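Local coordinates for concanavalin A-like lectin protein kinase family protein (Theobroma cacao, PDB 6CTH), which probably acts as a receptor-like protein kinase of cacao, transferring the terminal phosphate of ATP to hydroxyl side chains of target proteins through its kinase domain, at residues A[200-211]-A[259-270]; A[116-127]-A[280-289]. One frame throughout, in Å; residues are numbered along the deposited sequence.

Overall arrangement
Both contacts lie in the helical C-terminal lobe of the kinase domain, on the same side of the chain's centre, and their centres are about 11 Å apart. Contact 1 is deep core, joining the central helix 196-212 to helix 256-269 through glycines, hydrocarbon side chains and a cysteine sulfur. Contact 2 is only partly buried: helix 112-132 meets the short helix 280-287, with greasy packing at its middle and a hydrogen bond, a water and charged groups toward its margins. The four helices form one bundle, in which Phe-203 of contact 1 reaches Leu-122 of contact 2, and Cys-269 and Val-265 pack on Val-283 and Val-286 respectively. Helices 256-269 and 280-287 follow one another along the chain.

Contact 1 of 2, residues A[200-211]-A[259-270]; sequences VYSFGVVALEIA and LECLVMVGLWCA
Gly-204 and Gly-266 face each other where helical segments 200-211 and 259-270 run roughly antiparallel, at 149° between their directions. Gly-204 CA and Gly-266 CA are 4.0 Å apart and the axes approach to 7.4 Å, a spacing made possible by two residues that bring no side chain between the backbones. Near this point Tyr-201 CA offers a CH...O contact to Cys-269 O at 3.3 Å.

Cys-269 is the small, apolar residue laid directly on Gly-204: its CB is 3.4 Å from Gly-204 CA, tighter than ordinary carbon packing. With SG anti to its own carbonyl carbon (chi1 -73°), the sulfur turns between Val-200 CG1 and the ring of Phe-203, which it meets at the edge and near the ring plane, Cys-269 SG lying 3.9 Å from Phe-203 CD2. This is a sulfur-aromatic contact. Val-265 CG1 approaches the same ring, also at its edge. On the outer flank the Tyr-201 ring leans obliquely against the backbone and methyl of Ala-270, where the second helix has just ended.

Further along, Leu-208 is a knob in a hole made by Leu-262, Val-263, Gly-266 and Leu-267. Its CD2 enters beside the backbone, 3.7 Å from Val-263 O, above the surface left low by Gly-266, while CD1 meets Leu-267 CD2 with the two side chains crossing at about a right angle. As the helices diverge, Leu-262 spans the widening gap to two alanines of the first helix, its branches shared between them: CD1 reaches Ala-207 CB, and Leu-262 CD2 reaches Ala-211 CB at 3.9 Å.

Here the close glycine packing joins alphaF, the buried central helix of the protein kinase C-lobe, to alphaH.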
# COMPACT_ATOMS: atom_id res chain seq x y z
N VAL A 200 -7.77 -1.36 -7.82
CA VAL A 200 -7.46 -0.11 -8.53
C VAL A 200 -8.05 1.09 -7.72
O VAL A 200 -7.43 2.10 -7.64
CB VAL A 200 -7.90 -0.17 -10.02
CG1 VAL A 200 -8.00 1.21 -10.64
CG2 VAL A 200 -6.91 -1.03 -10.78
N TYR A 201 -9.21 0.93 -7.13
CA TYR A 201 -9.83 1.98 -6.27
C TYR A 201 -8.85 2.34 -5.15
O TYR A 201 -8.49 3.52 -4.99
CB TYR A 201 -11.16 1.52 -5.77
CG TYR A 201 -11.78 2.57 -4.84
CD1 TYR A 201 -11.40 2.67 -3.51
CD2 TYR A 201 -12.69 3.47 -5.34
CE1 TYR A 201 -11.94 3.66 -2.70
CE2 TYR A 201 -13.22 4.48 -4.55
CZ TYR A 201 -12.85 4.52 -3.25
OH TYR A 201 -13.40 5.54 -2.43
N SER A 202 -8.32 1.33 -4.44
CA SER A 202 -7.37 1.59 -3.36
C SER A 202 -6.13 2.28 -3.88
O SER A 202 -5.63 3.18 -3.26
CB SER A 202 -6.94 0.29 -2.68
OG SER A 202 -8.06 -0.50 -2.29
N PHE A 203 -5.62 1.83 -5.04
CA PHE A 203 -4.48 2.51 -5.66
C PHE A 203 -4.75 4.01 -5.92
O PHE A 203 -3.86 4.86 -5.70
CB PHE A 203 -4.12 1.79 -7.02
CG PHE A 203 -3.09 2.51 -7.85
CD1 PHE A 203 -1.75 2.27 -7.68
CD2 PHE A 203 -3.48 3.45 -8.79
CE1 PHE A 203 -0.79 2.97 -8.42
CE2 PHE A 203 -2.54 4.16 -9.52
CZ PHE A 203 -1.19 3.91 -9.35
N GLY A 204 -5.95 4.31 -6.40
CA GLY A 204 -6.42 5.71 -6.66
C GLY A 204 -6.31 6.54 -5.40
O GLY A 204 -5.73 7.63 -5.43
N VAL A 205 -6.81 5.99 -4.30
CA VAL A 205 -6.79 6.70 -3.02
C VAL A 205 -5.35 6.95 -2.61
O VAL A 205 -4.97 8.09 -2.31
CB VAL A 205 -7.51 5.93 -1.92
CG1 VAL A 205 -7.36 6.65 -0.59
CG2 VAL A 205 -8.96 5.74 -2.27
N VAL A 206 -4.51 5.92 -2.72
CA VAL A 206 -3.10 6.06 -2.39
C VAL A 206 -2.44 7.13 -3.25
O VAL A 206 -1.66 7.91 -2.76
CB VAL A 206 -2.37 4.69 -2.47
CG1 VAL A 206 -0.85 4.89 -2.46
CG2 VAL A 206 -2.82 3.81 -1.29
N ALA A 207 -2.71 7.13 -4.56
CA ALA A 207 -2.12 8.12 -5.47
C ALA A 207 -2.44 9.54 -4.99
O ALA A 207 -1.59 10.40 -4.96
CB ALA A 207 -2.67 7.93 -6.87
N LEU A 208 -3.68 9.74 -4.56
CA LEU A 208 -4.11 11.07 -4.08
C LEU A 208 -3.51 11.45 -2.75
O LEU A 208 -3.22 12.63 -2.51
CB LEU A 208 -5.63 11.14 -4.06
CG LEU A 208 -6.27 11.01 -5.44
CD1 LEU A 208 -7.77 11.05 -5.39
CD2 LEU A 208 -5.76 12.04 -6.45
N GLU A 209 -3.32 10.46 -1.86
CA GLU A 209 -2.61 10.68 -0.59
C GLU A 209 -1.19 11.12 -0.86
O GLU A 209 -0.66 11.98 -0.18
CB GLU A 209 -2.59 9.44 0.30
CG GLU A 209 -3.96 9.00 0.79
CD GLU A 209 -3.97 7.78 1.64
OE1 GLU A 209 -3.19 6.83 1.31
OE2 GLU A 209 -4.74 7.75 2.66
N ILE A 210 -0.52 10.46 -1.82
CA ILE A 210 0.85 10.81 -2.15
C ILE A 210 0.98 12.24 -2.75
O ILE A 210 1.88 13.00 -2.37
CB ILE A 210 1.42 9.72 -3.08
CG1 ILE A 210 1.59 8.42 -2.33
CG2 ILE A 210 2.74 10.12 -3.72
CD1 ILE A 210 1.97 7.23 -3.22
N ALA A 211 0.10 12.60 -3.65
CA ALA A 211 0.06 13.96 -4.23
C ALA A 211 -0.15 15.05 -3.16
O ALA A 211 0.47 16.12 -3.23
CB ALA A 211 -1.07 14.04 -5.24
N LEU A 259 1.70 16.48 -11.83
CA LEU A 259 0.73 16.59 -10.75
C LEU A 259 -0.67 16.42 -11.29
O LEU A 259 -1.48 15.72 -10.70
CB LEU A 259 0.82 17.93 -10.01
CG LEU A 259 -0.29 18.20 -8.99
CD1 LEU A 259 -0.35 17.19 -7.86
CD2 LEU A 259 -0.09 19.61 -8.44
N GLU A 260 -0.97 17.10 -12.40
CA GLU A 260 -2.25 16.97 -13.04
C GLU A 260 -2.52 15.53 -13.38
O GLU A 260 -3.63 15.02 -13.18
CB GLU A 260 -2.29 17.81 -14.34
CG GLU A 260 -3.61 17.75 -15.07
CD GLU A 260 -3.62 18.68 -16.29
OE1 GLU A 260 -2.78 18.49 -17.18
OE2 GLU A 260 -4.44 19.61 -16.28
N CYS A 261 -1.51 14.89 -13.93
CA CYS A 261 -1.66 13.52 -14.40
C CYS A 261 -1.95 12.60 -13.23
O CYS A 261 -2.85 11.78 -13.31
CB CYS A 261 -0.41 13.09 -15.11
SG CYS A 261 -0.63 11.48 -15.89
N LEU A 262 -1.19 12.78 -12.15
CA LEU A 262 -1.38 11.99 -10.93
C LEU A 262 -2.75 12.17 -10.35
O LEU A 262 -3.40 11.20 -10.00
CB LEU A 262 -0.29 12.29 -9.89
CG LEU A 262 -0.31 11.43 -8.61
CD1 LEU A 262 -0.25 9.95 -8.93
CD2 LEU A 262 0.85 11.77 -7.70
N VAL A 263 -3.22 13.42 -10.27
CA VAL A 263 -4.55 13.67 -9.72
C VAL A 263 -5.64 13.07 -10.58
O VAL A 263 -6.54 12.46 -10.07
CB VAL A 263 -4.79 15.20 -9.51
CG1 VAL A 263 -6.25 15.50 -9.22
CG2 VAL A 263 -3.94 15.70 -8.36
N MET A 264 -5.58 13.27 -11.90
CA MET A 264 -6.63 12.74 -12.75
C MET A 264 -6.63 11.20 -12.79
O MET A 264 -7.70 10.58 -12.81
CB MET A 264 -6.61 13.38 -14.17
CG MET A 264 -7.17 14.83 -14.20
SD MET A 264 -6.71 15.46 -15.82
CE MET A 264 -8.16 14.90 -16.71
N VAL A 265 -5.46 10.59 -12.79
CA VAL A 265 -5.34 9.12 -12.66
C VAL A 265 -5.93 8.68 -11.32
O VAL A 265 -6.70 7.73 -11.28
CB VAL A 265 -3.86 8.69 -12.79
CG1 VAL A 265 -3.61 7.31 -12.21
CG2 VAL A 265 -3.43 8.80 -14.26
N GLY A 266 -5.60 9.37 -10.25
CA GLY A 266 -6.17 9.02 -8.95
C GLY A 266 -7.69 9.02 -8.91
O GLY A 266 -8.32 8.10 -8.39
N LEU A 267 -8.30 10.08 -9.45
CA LEU A 267 -9.77 10.16 -9.46
C LEU A 267 -10.39 9.08 -10.34
O LEU A 267 -11.41 8.50 -10.01
CB LEU A 267 -10.20 11.58 -9.91
CG LEU A 267 -9.76 12.74 -9.02
CD1 LEU A 267 -10.09 14.05 -9.72
CD2 LEU A 267 -10.44 12.61 -7.67
N TRP A 268 -9.82 8.86 -11.52
CA TRP A 268 -10.27 7.80 -12.44
C TRP A 268 -10.30 6.45 -11.76
O TRP A 268 -11.25 5.69 -11.90
CB TRP A 268 -9.31 7.80 -13.62
CG TRP A 268 -9.63 7.03 -14.84
CD1 TRP A 268 -10.86 6.68 -15.32
CD2 TRP A 268 -8.67 6.61 -15.83
NE1 TRP A 268 -10.72 6.03 -16.55
CE2 TRP A 268 -9.40 5.99 -16.88
CE3 TRP A 268 -7.28 6.69 -15.93
CZ2 TRP A 268 -8.77 5.44 -18.02
CZ3 TRP A 268 -6.65 6.13 -17.08
CH2 TRP A 268 -7.42 5.56 -18.11
N CYS A 269 -9.23 6.17 -11.02
CA CYS A 269 -9.06 4.92 -10.28
C CYS A 269 -10.06 4.87 -9.14
O CYS A 269 -10.63 3.83 -8.89
CB CYS A 269 -7.63 4.80 -9.74
SG CYS A 269 -6.45 4.42 -11.06
N ALA A 270 -10.33 6.03 -8.53
CA ALA A 270 -11.25 6.10 -7.42
C ALA A 270 -12.69 6.37 -7.82
O ALA A 270 -13.51 6.80 -6.98
CB ALA A 270 -10.75 7.12 -6.40

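Contact 2 of 2, residues A[116-127]-A[280-289]; sequences YRIVKDLASALL and IRQVIQVLNF
Leu-287, Leu-127 and Ile-280 carry the packing of segment 116-127 against segment 280-289, the near-antiparallel pairing (153°) of the helices called alphaE and alphaI in the protein kinase C-lobe. The axes come no closer than 9.4 Å, leaving room for branched side chains between them.

Ile-280 fills one end. Its CG1 branch lies against Ala-123 O and Leu-126 CB, whereas CG2 comes down on the backbone of Leu-127, 3.5 Å from Leu-127 CA. A beta-branched residue suits this spot because its two arms spread over neighbouring positions of the facing helix. Leu-127, with CG anti to its backbone N (chi1 180°), extends along the flank of the second helix: CD2 meets Ile-284 CD1, the two side chains crossing at about a right angle, and CD1 sits over a face of the Arg-281 guanidinium, a detail made doubtful by the arginine's two conformers. Midway, the small Ala-123 lets Ile-284 in, Ala-123 CB lying 3.6 Å from Ile-284 CG1.

Leu-287 closes the other end, CD1 against Val-119 CG1 and CD2 beside the hydroxyl end of Tyr-116. It is the last helical residue before a Schellman motif, in which Phe-289, with positive phi, is the C-prime residue. Two donors grip the carbonyl oxygen of Leu-287. Tyr-116 OH gives a 2.7 Å hydrogen bond to Leu-287 O, in the carbonyl plane and on a lone pair, at a C=O...donor angle of 124°. The second donor is a water: the extended Lys-120 chain donates to it from NZ at 2.9 Å, and that water in turn donates to Leu-287 O at 2.7 Å.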
# COMPACT_ATOMS: atom_id res chain seq x y z
N TYR A 116 6.37 10.60 -7.55
CA TYR A 116 5.85 10.17 -8.86
C TYR A 116 6.47 8.79 -9.17
O TYR A 116 5.78 7.93 -9.69
CB TYR A 116 6.17 11.17 -9.94
CG TYR A 116 5.25 11.13 -11.16
CD1 TYR A 116 3.91 11.44 -11.04
CD2 TYR A 116 5.73 10.83 -12.41
CE1 TYR A 116 3.07 11.42 -12.13
CE2 TYR A 116 4.90 10.79 -13.53
CZ TYR A 116 3.57 11.08 -13.38
OH TYR A 116 2.74 11.10 -14.46
N ARG A 117 7.73 8.60 -8.80
CA ARG A 117 8.40 7.32 -8.99
C ARG A 117 7.74 6.23 -8.14
O ARG A 117 7.53 5.12 -8.59
CB ARG A 117 9.88 7.44 -8.63
CG ARG A 117 10.75 6.38 -9.28
CD ARG A 117 11.87 5.95 -8.35
NE ARG A 117 12.88 6.98 -8.18
CZ ARG A 117 13.49 7.25 -7.03
NH1 ARG A 117 14.40 8.21 -6.97
NH2 ARG A 117 13.18 6.56 -5.94
N ILE A 118 7.40 6.57 -6.90
CA ILE A 118 6.74 5.65 -6.00
C ILE A 118 5.39 5.20 -6.56
O ILE A 118 5.05 4.02 -6.48
CB ILE A 118 6.59 6.25 -4.57
CG1 ILE A 118 7.97 6.28 -3.86
CG2 ILE A 118 5.58 5.46 -3.74
CD1 ILE A 118 8.05 7.14 -2.62
N VAL A 119 4.62 6.11 -7.12
CA VAL A 119 3.32 5.75 -7.67
C VAL A 119 3.55 4.78 -8.83
O VAL A 119 2.83 3.79 -8.96
CB VAL A 119 2.53 6.98 -8.14
CG1 VAL A 119 1.29 6.58 -8.94
CG2 VAL A 119 2.15 7.82 -6.95
N LYS A 120 4.53 5.07 -9.68
CA LYS A 120 4.84 4.15 -10.83
C LYS A 120 5.30 2.75 -10.32
O LYS A 120 4.92 1.73 -10.91
CB LYS A 120 5.89 4.78 -11.73
CG LYS A 120 5.37 5.92 -12.58
CD LYS A 120 6.51 6.53 -13.37
CE LYS A 120 5.99 7.57 -14.29
NZ LYS A 120 7.16 8.14 -15.04
N ASP A 121 6.06 2.74 -9.23
CA ASP A 121 6.53 1.49 -8.57
C ASP A 121 5.34 0.68 -8.08
O ASP A 121 5.24 -0.50 -8.32
CB ASP A 121 7.44 1.73 -7.34
CG ASP A 121 8.87 2.18 -7.68
OD1 ASP A 121 9.30 2.09 -8.85
OD2 ASP A 121 9.59 2.61 -6.73
N LEU A 122 4.41 1.36 -7.40
CA LEU A 122 3.20 0.71 -6.93
C LEU A 122 2.38 0.20 -8.11
O LEU A 122 1.85 -0.94 -8.03
CB LEU A 122 2.36 1.68 -6.04
CG LEU A 122 1.04 1.11 -5.54
CD1 LEU A 122 1.24 -0.07 -4.66
CD2 LEU A 122 0.33 2.24 -4.79
N ALA A 123 2.29 0.97 -9.20
CA ALA A 123 1.51 0.55 -10.37
C ALA A 123 2.12 -0.72 -11.00
O ALA A 123 1.39 -1.65 -11.35
CB ALA A 123 1.40 1.65 -11.40
N SER A 124 3.44 -0.74 -11.05
CA SER A 124 4.21 -1.93 -11.55
C SER A 124 3.92 -3.15 -10.72
O SER A 124 3.69 -4.24 -11.25
CB SER A 124 5.70 -1.62 -11.61
OG SER A 124 5.94 -0.72 -12.70
N ALA A 125 3.92 -2.98 -9.38
CA ALA A 125 3.54 -4.09 -8.50
C ALA A 125 2.15 -4.64 -8.80
O ALA A 125 1.96 -5.83 -8.87
CB ALA A 125 3.65 -3.66 -7.04
N LEU A 126 1.19 -3.74 -8.93
CA LEU A 126 -0.18 -4.12 -9.19
C LEU A 126 -0.33 -4.82 -10.54
O LEU A 126 -1.10 -5.74 -10.68
CB LEU A 126 -1.08 -2.90 -9.10
CG LEU A 126 -2.53 -3.17 -8.73
CD1 LEU A 126 -2.63 -4.22 -7.64
CD2 LEU A 126 -3.22 -1.89 -8.30
N LEU A 127 0.39 -4.33 -11.54
CA LEU A 127 0.33 -4.96 -12.87
C LEU A 127 0.80 -6.41 -12.76
O LEU A 127 0.20 -7.32 -13.32
CB LEU A 127 1.19 -4.21 -13.87
CG LEU A 127 1.23 -4.76 -15.28
CD1 LEU A 127 -0.13 -4.72 -15.92
CD2 LEU A 127 2.24 -3.99 -16.15
N ILE A 280 -4.90 -1.45 -14.55
CA ILE A 280 -3.65 -0.88 -14.09
C ILE A 280 -2.69 -0.66 -15.29
O ILE A 280 -1.88 0.25 -15.26
CB ILE A 280 -3.01 -1.70 -12.94
CG1 ILE A 280 -1.89 -0.90 -12.27
CG2 ILE A 280 -2.56 -3.06 -13.42
CD1 ILE A 280 -2.37 0.28 -11.49
N ARG A 281 -2.76 -1.48 -16.32
CA ARG A 281 -1.94 -1.23 -17.50
C ARG A 281 -2.28 0.12 -18.17
O ARG A 281 -1.38 0.85 -18.57
CB ARG A 281 -2.04 -2.40 -18.49
CG ARG A 281 -1.06 -2.28 -19.62
CD ARG A 281 -1.10 -3.48 -20.56
NE ARG A 281 -0.96 -4.81 -19.94
CZ ARG A 281 0.18 -5.41 -19.69
NH1 ARG A 281 1.30 -4.77 -19.88
NH2 ARG A 281 0.15 -6.60 -19.16
N GLN A 282 -3.56 0.48 -18.21
CA GLN A 282 -3.97 1.77 -18.77
C GLN A 282 -3.48 2.91 -17.93
O GLN A 282 -3.09 3.95 -18.46
CB GLN A 282 -5.48 1.86 -18.91
CG GLN A 282 -6.09 0.95 -19.97
CD GLN A 282 -7.61 0.91 -19.93
OE1 GLN A 282 -8.25 0.84 -18.87
NE2 GLN A 282 -8.21 0.98 -21.11
N VAL A 283 -3.51 2.73 -16.59
CA VAL A 283 -2.97 3.71 -15.67
C VAL A 283 -1.50 3.97 -15.95
O VAL A 283 -1.09 5.12 -16.01
CB VAL A 283 -3.14 3.21 -14.19
CG1 VAL A 283 -2.29 4.00 -13.21
CG2 VAL A 283 -4.61 3.26 -13.80
N ILE A 284 -0.72 2.91 -16.13
CA ILE A 284 0.71 3.08 -16.34
C ILE A 284 0.98 3.85 -17.65
O ILE A 284 1.86 4.73 -17.66
CB ILE A 284 1.47 1.74 -16.33
CG1 ILE A 284 1.43 1.13 -14.93
CG2 ILE A 284 2.92 1.88 -16.81
CD1 ILE A 284 1.72 -0.35 -14.87
N GLN A 285 0.21 3.54 -18.69
CA GLN A 285 0.33 4.24 -19.98
C GLN A 285 0.08 5.76 -19.78
O GLN A 285 0.83 6.59 -20.29
CB GLN A 285 -0.69 3.70 -21.02
CG GLN A 285 -0.57 2.24 -21.46
CD GLN A 285 -1.89 1.70 -22.13
OE1 GLN A 285 -2.19 0.49 -22.10
NE2 GLN A 285 -2.68 2.62 -22.75
N VAL A 286 -0.96 6.12 -19.01
CA VAL A 286 -1.30 7.52 -18.77
C VAL A 286 -0.23 8.24 -17.94
O VAL A 286 0.14 9.39 -18.26
CB VAL A 286 -2.69 7.67 -18.16
CG1 VAL A 286 -2.98 9.12 -17.78
CG2 VAL A 286 -3.73 7.16 -19.13
N LEU A 287 0.23 7.60 -16.86
CA LEU A 287 1.32 8.14 -16.04
C LEU A 287 2.61 8.42 -16.83
O LEU A 287 3.36 9.36 -16.47
CB LEU A 287 1.66 7.19 -14.85
CG LEU A 287 0.55 7.18 -13.79
CD1 LEU A 287 0.83 6.08 -12.79
CD2 LEU A 287 0.29 8.53 -13.08
N ASN A 288 2.87 7.60 -17.86
CA ASN A 288 4.04 7.78 -18.73
C ASN A 288 3.74 8.59 -19.98
O ASN A 288 4.56 8.62 -20.91
CB ASN A 288 4.62 6.42 -19.12
CG ASN A 288 5.22 5.71 -17.94
OD1 ASN A 288 4.58 4.87 -17.30
ND2 ASN A 288 6.42 6.11 -17.57
N PHE A 289 2.56 9.20 -20.04
CA PHE A 289 2.18 10.09 -21.13
C PHE A 289 2.25 9.38 -22.48
O PHE A 289 2.57 10.01 -23.50
CB PHE A 289 3.05 11.35 -21.11
CG PHE A 289 2.96 12.12 -19.82
CD1 PHE A 289 1.83 12.87 -19.53
CD2 PHE A 289 4.01 12.08 -18.90
CE1 PHE A 289 1.73 13.57 -18.33
CE2 PHE A 289 3.93 12.77 -17.71
CZ PHE A 289 2.79 13.51 -17.42
O HOH W 1 5.96 10.08 -16.84